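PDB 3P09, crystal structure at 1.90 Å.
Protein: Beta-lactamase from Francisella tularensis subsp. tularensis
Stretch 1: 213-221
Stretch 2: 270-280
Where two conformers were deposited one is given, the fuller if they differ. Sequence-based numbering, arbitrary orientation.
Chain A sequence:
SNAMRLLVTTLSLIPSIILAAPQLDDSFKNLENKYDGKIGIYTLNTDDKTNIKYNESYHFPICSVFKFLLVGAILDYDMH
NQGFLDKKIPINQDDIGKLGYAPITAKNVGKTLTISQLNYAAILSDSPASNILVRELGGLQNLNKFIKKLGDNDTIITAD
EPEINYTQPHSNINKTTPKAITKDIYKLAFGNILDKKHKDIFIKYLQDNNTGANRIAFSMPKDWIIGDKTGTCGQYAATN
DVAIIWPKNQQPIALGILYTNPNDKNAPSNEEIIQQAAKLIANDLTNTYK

Stretch 1, residues 213-221: ANRIAFSMP
Stretch 2 270-280: NEEIIQQAAKL

A helix, residues 271-280 and onward, carries a compact loop, 213-221, along one side. Both run in the same general sense: CA of Arg215 lies 5.3 Å from CA of Gln275, CA of Ile216 5.4 Å from CA of Ala278, and CA of Ser219 5.0 Å from CA of Lys279. Within the loop, Arg215 takes the unusual phi/psi of -118/-121, residues 216-218 take helical angles, and Ser219 N bonds to Ile216 O at 3.0 Å. Asn270 caps the helix, its OD1 accepting from Ile273 N at 3.0 Å.

Gln275 (m, t, chi3 -3°) covers the most surface. Its CA-CB bond points sideways, but the long side chain brings the amide to the loop, where Gln275 NE2 donates to Asn214 O (2.9 Å, 161°). Gln275 OE1 lies over one face of the Phe218 ring (chi1 t, chi2 -89°), 3.6 Å from Phe218 CE1. Ser219 (m) is small enough to approach the helix backbone closely; its OG donates to Gln275 O at 2.7 Å, and that carbonyl also accepts from Lys279 N at 3.0 Å.

Arg215 (m, t, t, chi4 -168°) reaches Glu271 (m, t, chi3 -57°) in a salt bridge: Arg215 NE donates to Glu271 OE2 at 2.8 Å and 166°, the carboxylate oxygen lying near the guanidinium plane at its edge. Water 1 accepts from Asn214 N (2.8 Å) and donates to Glu271 OE2 (2.9 Å), linking the loop backbone to the carboxylate.

Beside these polar contacts the packing is largely apolar. Arg215 CB sits 3.9 Å from Ile274 CG2 (Ile274 m, m), and Ile216 CG1 (m, t) 4.3 Å from that methyl. Ala278 offers just a methyl, allowing close approach: its CB lies 3.9 Å from Ile216 CA, Ser219 CB and the CE of selenomethionine Met220 (m, m, chi3 97°).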

# COMPACT_ATOMS: atom_id res chain seq x y z
N ALA A 213 -5.53 10.83 -3.62
CA ALA A 213 -6.09 12.15 -3.32
C ALA A 213 -7.50 12.10 -2.73
O ALA A 213 -7.90 12.98 -1.97
CB ALA A 213 -6.06 13.05 -4.58
N ASN A 214 -8.27 11.07 -3.09
CA ASN A 214 -9.66 10.99 -2.64
C ASN A 214 -9.86 9.95 -1.55
O ASN A 214 -10.98 9.49 -1.31
CB ASN A 214 -10.59 10.74 -3.82
CG ASN A 214 -10.76 11.96 -4.70
OD1 ASN A 214 -11.30 12.98 -4.27
ND2 ASN A 214 -10.29 11.88 -5.94
N ARG A 215 -8.76 9.58 -0.90
CA ARG A 215 -8.84 8.61 0.18
C ARG A 215 -8.38 9.24 1.49
O ARG A 215 -8.97 10.23 1.91
CB ARG A 215 -8.13 7.31 -0.20
CG ARG A 215 -8.85 6.69 -1.41
CD ARG A 215 -8.25 5.37 -1.89
NE ARG A 215 -8.91 4.97 -3.12
CZ ARG A 215 -8.80 3.78 -3.70
NH1 ARG A 215 -8.05 2.82 -3.16
NH2 ARG A 215 -9.47 3.54 -4.82
N ILE A 216 -7.35 8.72 2.13
CA ILE A 216 -6.96 9.28 3.43
C ILE A 216 -6.64 10.78 3.34
O ILE A 216 -7.07 11.58 4.19
CB ILE A 216 -5.75 8.53 4.02
CG1 ILE A 216 -6.17 7.13 4.48
CG2 ILE A 216 -5.14 9.32 5.16
CD1 ILE A 216 -5.02 6.20 4.85
N ALA A 217 -5.87 11.15 2.32
CA ALA A 217 -5.43 12.53 2.15
C ALA A 217 -6.60 13.51 2.14
O ALA A 217 -6.48 14.64 2.62
CB ALA A 217 -4.59 12.68 0.87
N PHE A 218 -7.72 13.07 1.58
CA PHE A 218 -8.91 13.89 1.44
C PHE A 218 -9.40 14.45 2.78
O PHE A 218 -10.07 15.48 2.83
CB PHE A 218 -10.01 13.02 0.80
CG PHE A 218 -11.29 13.76 0.50
CD1 PHE A 218 -12.29 13.85 1.45
CD2 PHE A 218 -11.50 14.32 -0.75
CE1 PHE A 218 -13.48 14.51 1.16
CE2 PHE A 218 -12.68 14.98 -1.04
CZ PHE A 218 -13.67 15.07 -0.08
N SER A 219 -9.05 13.77 3.87
CA SER A 219 -9.60 14.11 5.17
C SER A 219 -8.57 14.61 6.17
O SER A 219 -8.92 14.96 7.30
CB SER A 219 -10.35 12.92 5.76
OG SER A 219 -11.44 12.54 4.93
N MSE A 220 -7.30 14.62 5.77
CA MSE A 220 -6.22 15.10 6.63
C MSE A 220 -6.27 16.63 6.68
O MSE A 220 -6.58 17.28 5.67
CB MSE A 220 -4.85 14.62 6.11
CG MSE A 220 -4.44 13.13 6.41
SE MSE A 220 -4.96 12.58 8.17
CE MSE A 220 -6.64 11.69 7.73
N PRO A 221 -5.96 17.21 7.84
CA PRO A 221 -5.76 18.67 7.84
C PRO A 221 -4.71 19.03 6.81
O PRO A 221 -3.75 18.29 6.61
CB PRO A 221 -5.25 18.95 9.25
CG PRO A 221 -5.79 17.83 10.07
CD PRO A 221 -5.74 16.63 9.17
N ASN A 270 -15.27 1.84 -3.07
CA ASN A 270 -15.95 2.84 -2.27
C ASN A 270 -14.92 3.72 -1.57
O ASN A 270 -14.40 3.35 -0.53
CB ASN A 270 -16.85 2.15 -1.23
CG ASN A 270 -17.61 3.14 -0.36
OD1 ASN A 270 -17.28 4.33 -0.30
ND2 ASN A 270 -18.64 2.65 0.32
N GLU A 271 -14.62 4.87 -2.16
CA GLU A 271 -13.65 5.80 -1.58
C GLU A 271 -14.26 6.62 -0.45
O GLU A 271 -13.57 7.08 0.46
CB GLU A 271 -13.09 6.73 -2.66
CG GLU A 271 -12.24 6.01 -3.72
CD GLU A 271 -11.50 6.98 -4.64
OE1 GLU A 271 -12.17 7.83 -5.29
OE2 GLU A 271 -10.25 6.91 -4.71
N GLU A 272 -15.57 6.82 -0.49
CA GLU A 272 -16.22 7.68 0.50
C GLU A 272 -16.10 7.11 1.90
O GLU A 272 -15.93 7.86 2.87
CB GLU A 272 -17.69 7.91 0.15
CG GLU A 272 -17.99 7.89 -1.34
CD GLU A 272 -18.27 9.27 -1.90
OE1 GLU A 272 -19.03 10.03 -1.26
OE2 GLU A 272 -17.74 9.59 -2.99
N ILE A 273 -16.19 5.80 2.04
CA ILE A 273 -16.06 5.22 3.36
C ILE A 273 -14.65 5.44 3.93
O ILE A 273 -14.49 5.70 5.13
CB ILE A 273 -16.45 3.74 3.41
CG1 ILE A 273 -16.73 3.33 4.86
CG2 ILE A 273 -15.37 2.85 2.78
CD1 ILE A 273 -17.14 1.87 5.00
N ILE A 274 -13.64 5.34 3.07
CA ILE A 274 -12.29 5.65 3.48
C ILE A 274 -12.21 7.12 3.93
O ILE A 274 -11.62 7.43 4.97
CB ILE A 274 -11.26 5.42 2.33
CG1 ILE A 274 -11.45 4.05 1.70
CG2 ILE A 274 -9.83 5.59 2.85
CD1 ILE A 274 -11.18 2.91 2.62
N GLN A 275 -12.82 8.02 3.16
CA GLN A 275 -12.80 9.43 3.54
C GLN A 275 -13.37 9.63 4.93
O GLN A 275 -12.82 10.36 5.76
CB GLN A 275 -13.59 10.27 2.54
CG GLN A 275 -13.02 10.22 1.15
CD GLN A 275 -13.94 10.87 0.15
OE1 GLN A 275 -15.04 11.30 0.50
NE2 GLN A 275 -13.51 10.94 -1.10
N GLN A 276 -14.49 8.98 5.19
CA GLN A 276 -15.20 9.20 6.44
C GLN A 276 -14.45 8.58 7.62
O GLN A 276 -14.34 9.19 8.69
CB GLN A 276 -16.64 8.71 6.33
CG GLN A 276 -17.48 9.57 5.39
CD GLN A 276 -18.75 8.88 4.94
OE1 GLN A 276 -19.48 8.30 5.74
NE2 GLN A 276 -19.01 8.92 3.64
N ALA A 277 -13.91 7.38 7.42
CA ALA A 277 -13.09 6.74 8.44
C ALA A 277 -11.87 7.59 8.75
O ALA A 277 -11.52 7.78 9.91
CB ALA A 277 -12.67 5.35 7.99
N ALA A 278 -11.23 8.11 7.71
CA ALA A 278 -10.03 8.94 7.89
C ALA A 278 -10.35 10.22 8.64
O ALA A 278 -9.51 10.74 9.38
CB ALA A 278 -9.38 9.25 6.54
N LYS A 279 -11.55 10.75 8.45
CA LYS A 279 -11.94 11.99 9.11
C LYS A 279 -12.15 11.75 10.60
O LYS A 279 -11.78 12.58 11.44
CB LYS A 279 -13.20 12.57 8.47
CG LYS A 279 -13.68 13.88 9.09
CD LYS A 279 -12.54 14.89 9.16
CE LYS A 279 -13.06 16.31 9.09
NZ LYS A 279 -13.61 16.61 7.74
N LEU A 280 -12.76 10.61 10.92
CA LEU A 280 -12.96 10.23 12.31
C LEU A 280 -11.60 10.15 12.97
O LEU A 280 -11.41 10.61 14.09
CB LEU A 280 -13.65 8.87 12.39
CG LEU A 280 -15.13 8.87 12.00
CD1 LEU A 280 -15.67 7.46 11.85
CD2 LEU A 280 -15.93 9.65 13.04
O HOH W 1 -7.97 8.63 -4.52
O HOH W 2 -10.57 8.79 -7.19